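Inactive dihydroorotase-like domain (Chaetomium thermophilum, PDB 5NNL) adopts the alpha/beta-barrel fold of the dihydroorotase family but is catalytically inactive. Local coordinates at residues 179-184 with 240-245; 246-251 with 304-309; 83-88 with 115-120. One frame throughout, in Å; residues are numbered along the deposited sequence.

Interaction 1 (179-184 with 240-245); sequences VCVYSL and ADALPL
The one polar link between residues 179-184 and 240-245 runs from the phenol of Tyr182 to the carboxylate of Asp241. Tyr182 donates its hydroxyl proton over 2.8 Å from OH to Asp241 OD2, which receives it on the anti lone pair, the one facing away from the other carboxylate oxygen. Ring and carboxylate planes are turned 37° against each other. With Asp241 CG anti to the carbonyl carbon (chi1 -84°), the carboxylate is carried to the phenol. The CB of Asp241 sits at the ring edge, in its plane, 4.0 Å from Tyr182 CE1. Outside the two segments, Ser299 OG is hydrogen-bonded to the same OD2, which is therefore held by two hydroxyls.

The remaining contacts are apolar. Leu245 CD1 meets the same edge of the tyrosine ring, 3.8 Å from Tyr182 CE1. Val181 sets both methyls against Ala242: CG2 packs 4.0 Å from Ala242 CB, while CG1 rests 3.6 Å from the carbonyl O of Ala242 and also reaches Leu245 CD1.

Together these contacts join the end of strand 175-180, where the chain turns into helix 181-185, to the first turn of helix 242-251. Every touching residue is buried. The chemistry implies a directional anchor within hydrophobic surroundings, in which the phenol's proton is engaged and the aspartate oxygen is shared between Tyr182 and Ser299.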
loop_
_atom_site.group_PDB
_atom_site.type_symbol
_atom_site.label_atom_id
_atom_site.label_comp_id
_atom_site.label_asym_id
_atom_site.label_seq_id
_atom_site.Cartn_x
_atom_site.Cartn_y
_atom_site.Cartn_z
ATOM N N VAL A 179 3.232 -7.249 -2.584
ATOM C CA VAL A 179 3.793 -7.629 -1.296
ATOM C C VAL A 179 4.223 -6.353 -0.595
ATOM O O VAL A 179 4.638 -5.379 -1.232
ATOM C CB VAL A 179 4.986 -8.609 -1.417
ATOM C CG1 VAL A 179 4.632 -9.783 -2.308
ATOM C CG2 VAL A 179 6.221 -7.906 -1.940
ATOM N N CYS A 180 4.112 -6.356 0.726
ATOM C CA CYS A 180 4.664 -5.267 1.515
ATOM C C CYS A 180 6.183 -5.351 1.501
ATOM O O CYS A 180 6.758 -6.439 1.589
ATOM C CB CYS A 180 4.151 -5.327 2.951
ATOM S SG CYS A 180 2.360 -5.406 3.097
ATOM N N VAL A 181 6.836 -4.192 1.405
ATOM C CA VAL A 181 8.289 -4.168 1.262
ATOM C C VAL A 181 8.963 -4.873 2.435
ATOM O O VAL A 181 9.928 -5.623 2.252
ATOM C CB VAL A 181 8.786 -2.717 1.113
ATOM C CG1 VAL A 181 10.318 -2.655 1.172
ATOM C CG2 VAL A 181 8.282 -2.120 -0.198
ATOM N N TYR A 182 8.482 -4.634 3.657
ATOM C CA TYR A 182 9.083 -5.279 4.822
ATOM C C TYR A 182 9.083 -6.797 4.691
ATOM O O TYR A 182 9.991 -7.460 5.204
ATOM C CB TYR A 182 8.341 -4.882 6.100
ATOM C CG TYR A 182 8.826 -3.618 6.783
ATOM C CD1 TYR A 182 9.733 -2.759 6.171
ATOM C CD2 TYR A 182 8.374 -3.291 8.055
ATOM C CE1 TYR A 182 10.165 -1.609 6.810
ATOM C CE2 TYR A 182 8.800 -2.150 8.698
ATOM C CZ TYR A 182 9.692 -1.312 8.076
ATOM O OH TYR A 182 10.102 -0.177 8.735
ATOM N N SER A 183 8.074 -7.362 4.022
ATOM C CA SER A 183 7.997 -8.813 3.884
ATOM C C SER A 183 9.235 -9.391 3.208
ATOM O O SER A 183 9.595 -10.545 3.465
ATOM C CB SER A 183 6.751 -9.203 3.089
ATOM O OG SER A 183 5.564 -8.899 3.796
ATOM N N LEU A 184 9.886 -8.623 2.332
ATOM C CA LEU A 184 11.051 -9.130 1.618
ATOM C C LEU A 184 12.330 -9.070 2.441
ATOM O O LEU A 184 13.313 -9.724 2.075
ATOM C CB LEU A 184 11.255 -8.350 0.316
ATOM C CG LEU A 184 10.214 -8.529 -0.795
ATOM C CD1 LEU A 184 10.656 -7.800 -2.051
ATOM C CD2 LEU A 184 9.956 -10.000 -1.106
ATOM N N ALA A 240 9.566 5.973 5.233
ATOM C CA ALA A 240 10.886 6.380 4.768
ATOM C C ALA A 240 11.854 5.211 4.617
ATOM O O ALA A 240 12.946 5.405 4.073
ATOM C CB ALA A 240 11.474 7.420 5.726
ATOM N N ASP A 241 11.473 4.013 5.074
ATOM C CA ASP A 241 12.328 2.829 5.004
ATOM C C ASP A 241 12.192 2.092 3.680
ATOM O O ASP A 241 13.160 1.489 3.199
ATOM C CB ASP A 241 11.965 1.853 6.126
ATOM C CG ASP A 241 12.633 2.185 7.435
ATOM O OD1 ASP A 241 13.439 3.141 7.468
ATOM O OD2 ASP A 241 12.350 1.485 8.430
ATOM N N ALA A 242 10.994 2.102 3.095
ATOM C CA ALA A 242 10.659 1.125 2.067
ATOM C C ALA A 242 11.576 1.250 0.857
ATOM O O ALA A 242 12.220 0.276 0.449
ATOM C CB ALA A 242 9.195 1.285 1.662
ATOM N N LEU A 243 11.657 2.437 0.272
ATOM C CA LEU A 243 12.385 2.582 -0.981
ATOM C C LEU A 243 13.878 2.335 -0.775
ATOM O O LEU A 243 14.495 1.626 -1.581
ATOM C CB LEU A 243 12.126 3.965 -1.592
ATOM C CG LEU A 243 12.774 4.284 -2.939
ATOM C CD1 LEU A 243 12.322 3.305 -4.001
ATOM C CD2 LEU A 243 12.432 5.715 -3.350
ATOM N N PRO A 244 14.500 2.884 0.276
ATOM C CA PRO A 244 15.924 2.576 0.494
ATOM C C PRO A 244 16.205 1.092 0.634
ATOM O O PRO A 244 17.216 0.610 0.107
ATOM C CB PRO A 244 16.255 3.346 1.778
ATOM C CG PRO A 244 15.273 4.441 1.826
ATOM C CD PRO A 244 14.019 3.929 1.195
ATOM N N LEU A 245 15.345 0.352 1.345
ATOM C CA LEU A 245 15.489 -1.099 1.400
ATOM C C LEU A 245 15.535 -1.692 -0.002
ATOM O O LEU A 245 16.362 -2.564 -0.292
ATOM C CB LEU A 245 14.338 -1.713 2.200
ATOM C CG LEU A 245 14.387 -1.572 3.723
ATOM C CD1 LEU A 245 13.038 -1.925 4.335
ATOM C CD2 LEU A 245 15.484 -2.446 4.310
#

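Interaction 2 (246-251 with 304-309); sequences LLTAVV and KVLKGV
Thr248 and Leu247 of helix 242-251 press against the backbone of strand 305-315, and the packing is tight here. Thr248 OG1 accepts the backbone N-H of Lys307 at an N to OG1 distance of 3.0 Å, with an almost straight N-H...O angle of 177°. The hydroxyl stands beside the backbone N of its own residue, anti to the carbonyl carbon, and is also hydrogen-bonded to Pro244 O one turn earlier, so it bridges helix and strand. Leu306 crosses Thr248 at about a right angle, its CB 3.4 Å from Thr248 OG1. Next to it, Leu247 CB lies 3.7 Å from Lys307 O, and Leu247 CD1 rests 3.9 Å from Gly308 CA. This close approach relies on Gly308 having no side chain, and its positive phi (114°) would bring a CB against the carbonyl O of Lys307.

The outer side is looser. Val251 CG1 touches the aliphatic part of Lys307 at CD, 4.2 Å away, while the ammonium end leads off from the helix; both residues are partly exposed.

Helix 246-251 crosses strand 305-309 nearly perpendicularly, at 96°, with 6.6 Å between the axes. Strand 281-291 pairs with this strand and gives Ile284 and Leu286 to Leu247, whereas helix 257-271 packs against the helix at Leu246 and Val250.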
loop_
_atom_site.group_PDB
_atom_site.type_symbol
_atom_site.label_atom_id
_atom_site.label_comp_id
_atom_site.label_asym_id
_atom_site.label_seq_id
_atom_site.Cartn_x
_atom_site.Cartn_y
_atom_site.Cartn_z
ATOM N N LEU A 246 14.658 -1.217 -0.890
ATOM C CA LEU A 246 14.656 -1.704 -2.266
ATOM C C LEU A 246 15.906 -1.258 -3.010
ATOM O O LEU A 246 16.525 -2.052 -3.727
ATOM C CB LEU A 246 13.410 -1.206 -2.992
ATOM C CG LEU A 246 12.077 -1.711 -2.446
ATOM C CD1 LEU A 246 10.931 -0.899 -3.030
ATOM C CD2 LEU A 246 11.902 -3.189 -2.750
ATOM N N LEU A 247 16.285 0.010 -2.860
ATOM C CA LEU A 247 17.456 0.511 -3.568
ATOM C C LEU A 247 18.735 -0.119 -3.038
ATOM O O LEU A 247 19.699 -0.288 -3.793
ATOM C CB LEU A 247 17.512 2.032 -3.462
ATOM C CG LEU A 247 16.297 2.755 -4.050
ATOM C CD1 LEU A 247 16.435 4.247 -3.865
ATOM C CD2 LEU A 247 16.105 2.422 -5.523
ATOM N N THR A 248 18.767 -0.472 -1.754
ATOM C CA THR A 248 19.893 -1.237 -1.234
ATOM C C THR A 248 19.989 -2.592 -1.925
ATOM O O THR A 248 21.090 -3.070 -2.221
ATOM C CB THR A 248 19.751 -1.402 0.282
ATOM O OG1 THR A 248 19.662 -0.108 0.895
ATOM C CG2 THR A 248 20.945 -2.156 0.868
ATOM N N ALA A 249 18.842 -3.215 -2.212
ATOM C CA ALA A 249 18.840 -4.476 -2.947
ATOM C C ALA A 249 19.242 -4.274 -4.403
ATOM O O ALA A 249 19.829 -5.175 -5.012
ATOM C CB ALA A 249 17.461 -5.131 -2.864
ATOM N N VAL A 250 18.924 -3.110 -4.980
ATOM C CA VAL A 250 19.381 -2.790 -6.331
ATOM C C VAL A 250 20.901 -2.708 -6.360
ATOM O O VAL A 250 21.560 -3.290 -7.229
ATOM C CB VAL A 250 18.743 -1.475 -6.822
ATOM C CG1 VAL A 250 19.417 -0.982 -8.110
ATOM C CG2 VAL A 250 17.243 -1.644 -7.048
ATOM N N VAL A 251 21.477 -1.965 -5.414
ATOM C CA VAL A 251 22.928 -1.830 -5.339
ATOM C C VAL A 251 23.575 -3.188 -5.100
ATOM O O VAL A 251 24.670 -3.466 -5.604
ATOM C CB VAL A 251 23.300 -0.811 -4.245
ATOM C CG1 VAL A 251 24.797 -0.809 -3.969
ATOM C CG2 VAL A 251 22.835 0.581 -4.657
ATOM N N LYS A 304 21.037 0.673 11.228
ATOM C CA LYS A 304 21.589 0.040 10.041
ATOM C C LYS A 304 21.806 1.085 8.954
ATOM O O LYS A 304 21.189 2.153 8.949
ATOM C CB LYS A 304 20.669 -1.069 9.527
ATOM C CG LYS A 304 20.441 -2.197 10.517
ATOM C CD LYS A 304 21.702 -3.030 10.718
ATOM C CE LYS A 304 21.577 -3.962 11.917
ATOM N NZ LYS A 304 22.913 -4.280 12.512
ATOM N N VAL A 305 22.697 0.763 8.023
ATOM C CA VAL A 305 23.085 1.670 6.951
ATOM C C VAL A 305 22.488 1.154 5.650
ATOM O O VAL A 305 22.763 0.020 5.237
ATOM C CB VAL A 305 24.611 1.797 6.847
ATOM C CG1 VAL A 305 24.997 2.642 5.644
ATOM C CG2 VAL A 305 25.164 2.404 8.121
ATOM N N LEU A 306 21.683 1.988 5.003
ATOM C CA LEU A 306 21.092 1.674 3.713
ATOM C C LEU A 306 21.621 2.647 2.666
ATOM O O LEU A 306 22.337 3.603 2.975
ATOM C CB LEU A 306 19.562 1.737 3.785
ATOM C CG LEU A 306 18.913 0.854 4.855
ATOM C CD1 LEU A 306 17.420 1.135 4.955
ATOM C CD2 LEU A 306 19.160 -0.622 4.568
ATOM N N LYS A 307 21.268 2.387 1.408
ATOM C CA LYS A 307 21.600 3.277 0.307
ATOM C C LYS A 307 20.328 3.775 -0.368
ATOM O O LYS A 307 19.316 3.069 -0.426
ATOM C CB LYS A 307 22.496 2.577 -0.717
ATOM C CG LYS A 307 23.802 2.083 -0.115
ATOM C CD LYS A 307 24.978 2.232 -1.063
ATOM C CE LYS A 307 26.264 1.771 -0.395
ATOM N NZ LYS A 307 27.490 2.093 -1.184
ATOM N N GLY A 308 20.391 5.001 -0.876
ATOM C CA GLY A 308 19.259 5.601 -1.550
ATOM C C GLY A 308 18.701 6.790 -0.799
ATOM O O GLY A 308 17.820 6.642 0.055
ATOM N N VAL A 309 19.209 7.978 -1.111
ATOM C CA VAL A 309 18.755 9.219 -0.494
ATOM C C VAL A 309 17.845 9.939 -1.476
ATOM O O VAL A 309 18.172 10.065 -2.663
ATOM C CB VAL A 309 19.947 10.101 -0.080
ATOM C CG1 VAL A 309 19.491 11.515 0.287
ATOM C CG2 VAL A 309 20.680 9.468 1.099
#

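Interaction 3 (83-88 with 115-120); sequences DNANQI and VEAHFD
Ala85 lays its methyl over the imidazole of His118 in a CH-pi contact, CB standing 3.7 Å from the ring centroid and 13° off the normal. Two further side chains meet the ring in its plane, at the edge: Asn84 CB approaches His118 CE1 at 3.6 Å, and Ile88 CD1 comes to 3.4 Å from His118 ND1, its chain crossing the histidine at about a right angle. Ile88 has CG1 between its backbone N and carbonyl carbon (chi1 74°), and the extended end beyond it carries CD1 to the ring edge. The backbone N of Ala85 lies 3.3 Å from His118 CE1. Beside the ring, the methyls of Ala85 and Ala117 pack at a CB to CB distance of 4.1 Å.

What positions these groups lies one shell out. His118 NE2 is hydrogen-bonded to the carbonyl O of Thr81, which anchors the far side of the imidazole to the chain just ahead of helix 85-89. Asn84 is held at both ends of its amide, OD1 by Thr81 OG1 and ND2 by Ser54 O. Leu98 of strand 98-100 touches both Ile88 and His118.

Helix 111-121 thus meets helix 85-89 and the residue before it through a buried histidine. Because NE2 must donate to a carbonyl while ND1, facing Ile88, is buried without a polar partner, the ring is probably neutral and protonated on NE2.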
loop_
_atom_site.group_PDB
_atom_site.type_symbol
_atom_site.label_atom_id
_atom_site.label_comp_id
_atom_site.label_asym_id
_atom_site.label_seq_id
_atom_site.Cartn_x
_atom_site.Cartn_y
_atom_site.Cartn_z
ATOM N N ASP A 83 -23.303 -6.804 5.162
ATOM C CA ASP A 83 -24.509 -6.124 4.696
ATOM C C ASP A 83 -24.198 -4.783 4.034
ATOM O O ASP A 83 -25.072 -3.911 3.969
ATOM C CB ASP A 83 -25.480 -5.920 5.862
ATOM C CG ASP A 83 -24.786 -5.442 7.121
ATOM O OD1 ASP A 83 -25.036 -6.022 8.198
ATOM O OD2 ASP A 83 -23.970 -4.503 7.031
ATOM N N ASN A 84 -22.974 -4.607 3.534
ATOM C CA ASN A 84 -22.496 -3.332 3.007
ATOM C C ASN A 84 -22.821 -3.110 1.536
ATOM O O ASN A 84 -22.996 -1.959 1.120
ATOM C CB ASN A 84 -20.975 -3.244 3.163
ATOM C CG ASN A 84 -20.547 -2.264 4.235
ATOM O OD1 ASN A 84 -21.225 -2.102 5.253
ATOM N ND2 ASN A 84 -19.415 -1.602 4.015
ATOM N N ALA A 85 -22.892 -4.180 0.739
ATOM C CA ALA A 85 -22.832 -4.053 -0.715
ATOM C C ALA A 85 -23.751 -2.962 -1.250
ATOM O O ALA A 85 -23.477 -2.380 -2.307
ATOM C CB ALA A 85 -23.183 -5.390 -1.367
ATOM N N ASN A 86 -24.827 -2.654 -0.527
ATOM C CA ASN A 86 -25.816 -1.698 -1.016
ATOM C C ASN A 86 -25.314 -0.264 -0.890
ATOM O O ASN A 86 -25.182 0.453 -1.887
ATOM C CB ASN A 86 -27.139 -1.875 -0.258
ATOM C CG ASN A 86 -26.940 -2.118 1.236
ATOM O OD1 ASN A 86 -25.881 -1.819 1.790
ATOM N ND2 ASN A 86 -27.961 -2.670 1.890
ATOM N N GLN A 87 -25.028 0.176 0.339
ATOM C CA GLN A 87 -24.685 1.584 0.538
ATOM C C GLN A 87 -23.342 1.940 -0.093
ATOM O O GLN A 87 -23.187 3.036 -0.642
ATOM C CB GLN A 87 -24.689 1.952 2.027
ATOM C CG GLN A 87 -24.396 0.836 3.013
ATOM C CD GLN A 87 -24.311 1.348 4.439
ATOM O OE1 GLN A 87 -24.399 2.554 4.683
ATOM N NE2 GLN A 87 -24.146 0.435 5.388
ATOM N N ILE A 88 -22.359 1.039 -0.036
ATOM C CA ILE A 88 -21.047 1.399 -0.566
ATOM C C ILE A 88 -21.106 1.543 -2.084
ATOM O O ILE A 88 -20.301 2.274 -2.674
ATOM C CB ILE A 88 -19.981 0.377 -0.121
ATOM C CG1 ILE A 88 -20.129 -0.943 -0.880
ATOM C CG2 ILE A 88 -20.065 0.156 1.388
ATOM C CD1 ILE A 88 -19.126 -1.983 -0.479
ATOM N N VAL A 115 -19.517 -12.148 -0.432
ATOM C CA VAL A 115 -18.601 -11.498 -1.361
ATOM C C VAL A 115 -19.247 -11.366 -2.734
ATOM O O VAL A 115 -19.050 -10.366 -3.434
ATOM C CB VAL A 115 -17.269 -12.271 -1.422
ATOM C CG1 VAL A 115 -16.360 -11.719 -2.521
ATOM C CG2 VAL A 115 -16.559 -12.202 -0.075
ATOM N N GLU A 116 -20.034 -12.367 -3.139
ATOM C CA GLU A 116 -20.707 -12.303 -4.433
ATOM C C GLU A 116 -21.609 -11.081 -4.527
ATOM O O GLU A 116 -21.730 -10.481 -5.601
ATOM C CB GLU A 116 -21.515 -13.585 -4.669
ATOM C CG GLU A 116 -22.500 -13.533 -5.843
ATOM C CD GLU A 116 -21.819 -13.392 -7.191
ATOM O OE1 GLU A 116 -20.586 -13.561 -7.260
ATOM O OE2 GLU A 116 -22.521 -13.116 -8.189
ATOM N N ALA A 117 -22.248 -10.699 -3.419
ATOM C CA ALA A 117 -23.131 -9.538 -3.433
ATOM C C ALA A 117 -22.374 -8.284 -3.857
ATOM O O ALA A 117 -22.825 -7.538 -4.733
ATOM C CB ALA A 117 -23.768 -9.354 -2.054
ATOM N N HIS A 118 -21.202 -8.051 -3.259
ATOM C CA HIS A 118 -20.387 -6.903 -3.646
ATOM C C HIS A 118 -19.970 -6.991 -5.109
ATOM O O HIS A 118 -20.014 -5.991 -5.835
ATOM C CB HIS A 118 -19.160 -6.808 -2.740
ATOM C CG HIS A 118 -19.489 -6.561 -1.302
ATOM N ND1 HIS A 118 -19.567 -5.294 -0.761
ATOM C CD2 HIS A 118 -19.759 -7.417 -0.288
ATOM C CE1 HIS A 118 -19.870 -5.382 0.521
ATOM N NE2 HIS A 118 -19.991 -6.660 0.834
ATOM N N PHE A 119 -19.561 -8.180 -5.563
ATOM C CA PHE A 119 -19.224 -8.352 -6.973
ATOM C C PHE A 119 -20.402 -8.015 -7.882
ATOM O O PHE A 119 -20.199 -7.558 -9.014
ATOM C CB PHE A 119 -18.751 -9.783 -7.231
ATOM C CG PHE A 119 -17.275 -9.968 -7.067
ATOM C CD1 PHE A 119 -16.709 -10.037 -5.809
ATOM C CD2 PHE A 119 -16.457 -10.078 -8.174
ATOM C CE1 PHE A 119 -15.353 -10.210 -5.656
ATOM C CE2 PHE A 119 -15.101 -10.252 -8.032
ATOM C CZ PHE A 119 -14.544 -10.319 -6.771
ATOM N N ASP A 120 -21.632 -8.242 -7.413
ATOM C CA ASP A 120 -22.820 -7.870 -8.178
ATOM C C ASP A 120 -23.125 -6.376 -8.104
ATOM O O ASP A 120 -23.644 -5.806 -9.072
ATOM C CB ASP A 120 -24.033 -8.658 -7.677
ATOM C CG ASP A 120 -23.873 -10.153 -7.858
ATOM O OD1 ASP A 120 -23.178 -10.568 -8.809
ATOM O OD2 ASP A 120 -24.445 -10.913 -7.052
#

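Interactions 1 and 2 adjoin, with centres 10 Å apart, and share helix 242-251: its first turn meets residues 179-184, and its later turns meet strand 305-315. They touch directly, since Pro244 CB packs 3.8 Å from Lys307 O and Val181 CG2 lies 4.1 Å from Leu246 CD1. One helix thereby ties the end of strand 175-180, among the parallel strands, to the antiparallel strands beyond strand 3-11. Interaction 3 stands apart on the opposite side of the chain's centre, joining two helices there; its centre is 33 Å from that of interaction 1 and 43 Å from that of interaction 2, with nearest atoms about 19 and 27 Å away.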